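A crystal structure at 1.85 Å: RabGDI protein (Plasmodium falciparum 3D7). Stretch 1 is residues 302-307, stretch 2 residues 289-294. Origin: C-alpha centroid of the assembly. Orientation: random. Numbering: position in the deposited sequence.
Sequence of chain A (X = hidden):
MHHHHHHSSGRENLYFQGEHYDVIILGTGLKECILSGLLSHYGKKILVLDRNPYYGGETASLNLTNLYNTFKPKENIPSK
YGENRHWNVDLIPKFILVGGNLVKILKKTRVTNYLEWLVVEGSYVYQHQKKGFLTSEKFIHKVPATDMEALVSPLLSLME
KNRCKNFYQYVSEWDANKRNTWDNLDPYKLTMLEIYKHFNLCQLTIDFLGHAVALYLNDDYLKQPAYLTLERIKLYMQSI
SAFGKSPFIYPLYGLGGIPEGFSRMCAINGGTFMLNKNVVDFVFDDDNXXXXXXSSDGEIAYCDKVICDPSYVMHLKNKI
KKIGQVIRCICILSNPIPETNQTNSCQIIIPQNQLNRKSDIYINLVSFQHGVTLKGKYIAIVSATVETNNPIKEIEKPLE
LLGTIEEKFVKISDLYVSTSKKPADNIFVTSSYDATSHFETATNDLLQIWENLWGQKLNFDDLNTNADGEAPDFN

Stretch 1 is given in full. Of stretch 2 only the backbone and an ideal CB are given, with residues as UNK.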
# COMPACT_ATOMS: atom_id res chain seq x y z
N TYR A 302 -23.56 -17.93 -14.58
CA TYR A 302 -24.23 -17.84 -13.30
C TYR A 302 -23.20 -17.99 -12.19
O TYR A 302 -22.11 -18.53 -12.41
CB TYR A 302 -25.37 -18.87 -13.24
CG TYR A 302 -26.50 -18.50 -14.18
CD1 TYR A 302 -27.47 -17.57 -13.80
CD2 TYR A 302 -26.57 -19.03 -15.47
CE1 TYR A 302 -28.50 -17.21 -14.67
CE2 TYR A 302 -27.59 -18.67 -16.34
CZ TYR A 302 -28.56 -17.76 -15.93
OH TYR A 302 -29.57 -17.39 -16.78
N CYS A 303 -23.50 -17.44 -11.01
CA CYS A 303 -22.57 -17.47 -9.88
C CYS A 303 -23.31 -17.26 -8.57
O CYS A 303 -24.45 -16.80 -8.55
CB CYS A 303 -21.47 -16.42 -10.06
SG CYS A 303 -22.11 -14.74 -10.23
N ASP A 304 -22.65 -17.63 -7.48
CA ASP A 304 -23.22 -17.47 -6.13
C ASP A 304 -22.72 -16.17 -5.49
O ASP A 304 -23.41 -15.61 -4.63
CB ASP A 304 -22.83 -18.67 -5.25
CG ASP A 304 -23.38 -19.98 -5.78
OD1 ASP A 304 -24.50 -19.99 -6.34
OD2 ASP A 304 -22.69 -21.01 -5.64
N LYS A 305 -21.54 -15.72 -5.90
CA LYS A 305 -20.98 -14.46 -5.39
C LYS A 305 -20.21 -13.72 -6.46
O LYS A 305 -19.69 -14.32 -7.40
CB LYS A 305 -20.06 -14.72 -4.18
CG LYS A 305 -20.75 -15.50 -3.03
CD LYS A 305 -19.82 -15.74 -1.86
CE LYS A 305 -20.39 -16.71 -0.82
NZ LYS A 305 -21.77 -16.37 -0.35
N VAL A 306 -20.07 -12.41 -6.26
CA VAL A 306 -19.24 -11.60 -7.11
C VAL A 306 -18.27 -10.80 -6.22
O VAL A 306 -18.64 -10.35 -5.14
CB VAL A 306 -20.08 -10.62 -7.96
CG1 VAL A 306 -19.22 -9.54 -8.62
CG2 VAL A 306 -20.88 -11.35 -9.02
N ILE A 307 -17.03 -10.64 -6.68
CA ILE A 307 -16.08 -9.67 -6.08
C ILE A 307 -15.72 -8.72 -7.17
O ILE A 307 -15.39 -9.15 -8.28
CB ILE A 307 -14.81 -10.36 -5.55
CG1 ILE A 307 -15.14 -11.34 -4.43
CG2 ILE A 307 -13.79 -9.31 -5.02
CD1 ILE A 307 -14.02 -12.39 -4.20
N UNK A 289 -30.63 -11.08 -4.94
CA UNK A 289 -29.26 -11.53 -4.72
C UNK A 289 -28.64 -11.88 -6.07
O UNK A 289 -29.33 -12.40 -6.96
CB UNK A 289 -29.22 -12.73 -3.77
N UNK A 290 -27.35 -11.60 -6.22
CA UNK A 290 -26.69 -11.85 -7.49
C UNK A 290 -26.76 -13.34 -7.83
O UNK A 290 -26.60 -14.19 -6.95
CB UNK A 290 -25.24 -11.37 -7.44
N UNK A 291 -27.05 -13.65 -9.08
CA UNK A 291 -27.05 -15.03 -9.56
C UNK A 291 -26.30 -15.17 -10.88
O UNK A 291 -26.03 -16.29 -11.31
CB UNK A 291 -28.49 -15.53 -9.72
N UNK A 292 -25.94 -14.07 -11.53
CA UNK A 292 -25.13 -14.16 -12.75
C UNK A 292 -24.64 -12.84 -13.31
O UNK A 292 -24.89 -11.79 -12.71
CB UNK A 292 -25.94 -14.87 -13.84
N UNK A 293 -23.94 -12.91 -14.45
CA UNK A 293 -23.48 -11.70 -15.18
C UNK A 293 -23.60 -11.89 -16.70
O UNK A 293 -23.52 -13.03 -17.20
CB UNK A 293 -22.03 -11.37 -14.81
N UNK A 294 -23.82 -10.80 -17.42
CA UNK A 294 -23.98 -10.82 -18.87
C UNK A 294 -23.02 -9.84 -19.51
O UNK A 294 -22.69 -8.82 -18.89
CB UNK A 294 -25.42 -10.49 -19.27

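Position 289 lies outside the strand, and its CB, pointing sideways, has no atom of stretch 1 within 5.5 Å. With neither a pocket nor a charge to answer, almost any side chain could stand here, a long polar one as readily as a small one. It is Lys289, whose end leads away from stretch 1 and makes no contact with it.

Position 290 is more restrictive. Its CB points toward stretch 1 and lies 4.6 Å from Val306 CG2, with Cys303 SG and the backbone O of Asp304 each about 5.4 Å away. What stretch 1 offers is mainly apolar, and the space beside Val306 CG2 is shallow, so a short branched aliphatic can fill it; isoleucine, leucine or valine would be reasonable candidates. The residue is Val290. Both methyls lie against Val306 CG2, Val290 CG2 at 3.9 Å and Val290 CG1 at 4.2 Å; CG1 of Val290 is also 4.1 Å from Asp304 O and 4.2 Å from Lys305 CA. A water also joins the two stretches where stretch 1 turns its corner, donating to Val290 O at 2.5 Å and to Asp304 O at 3.0 Å.

At position 291 the backbone does the pairing. Its O accepts a hydrogen bond from Cys303 N at 2.8 Å, nearly straight at 160°, and also receives a CA-H...O contact from Tyr302 CA at 3.1 Å. The CB points away, though it remains 4.7 Å from Tyr302 CD1, so stretch 1 sets few demands, and many side chains would suit, small or polar ones among them. Cys291 is found; its SG lies 4.5 Å from Tyr302 CD1, beside the ring, and its CB 4.4 Å from Cys303 O, with no side-chain hydrogen bond across the stretches.

Position 292 pairs with Tyr302 in an antiparallel, non-hydrogen-bonded bridge, and the CA atoms, Tyr302 CA and that of 292, are only 3.8 Å apart. An ideal CB would sit on the same face of the sheet as the tyrosine side chain and just 3.1 Å from Tyr302 CD1, which is too tight for two carbons. Phi and psi of -173° and -178° describe an almost fully extended chain. Glycine is the natural answer, and Gly292 leaves this space to the ring.

Position 293 points its CB sideways, with nothing of stretch 1 within 5.5 Å. A branched aliphatic can set a methyl near Val306 CG2, so valine or isoleucine would suit, though neither is forced. Ile293 brings its CG2 to 4.5 Å from Val306 CG2, a loose contact.

Position 294 is out of reach of stretch 1, which therefore imposes no preference. The residue is Lys294, whose side chain bends at chi3 (p) and makes no contact with stretch 1.

Stretch 2, residues 289-294: KVCGIK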
# COMPACT_ATOMS: atom_id res chain seq x y z
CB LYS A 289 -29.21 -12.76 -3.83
CG LYS A 289 -29.83 -12.57 -2.46
CD LYS A 289 -29.39 -13.68 -1.49
CE LYS A 289 -30.41 -13.90 -0.39
NZ LYS A 289 -29.78 -14.46 0.83
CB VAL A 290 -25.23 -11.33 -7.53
CG1 VAL A 290 -24.29 -12.23 -6.71
CG2 VAL A 290 -24.75 -11.20 -8.98
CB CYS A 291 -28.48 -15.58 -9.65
SG CYS A 291 -29.50 -14.80 -10.87
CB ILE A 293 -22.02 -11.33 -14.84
CG1 ILE A 293 -21.07 -12.49 -15.16
CG2 ILE A 293 -21.86 -10.91 -13.35
CD1 ILE A 293 -19.90 -12.07 -15.98
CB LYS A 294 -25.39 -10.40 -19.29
CG LYS A 294 -26.51 -11.32 -18.87
CD LYS A 294 -27.88 -10.75 -19.27
CE LYS A 294 -28.03 -10.63 -20.80
NZ LYS A 294 -29.47 -10.57 -21.23
O HOH W 1 -26.22 -14.71 -4.54
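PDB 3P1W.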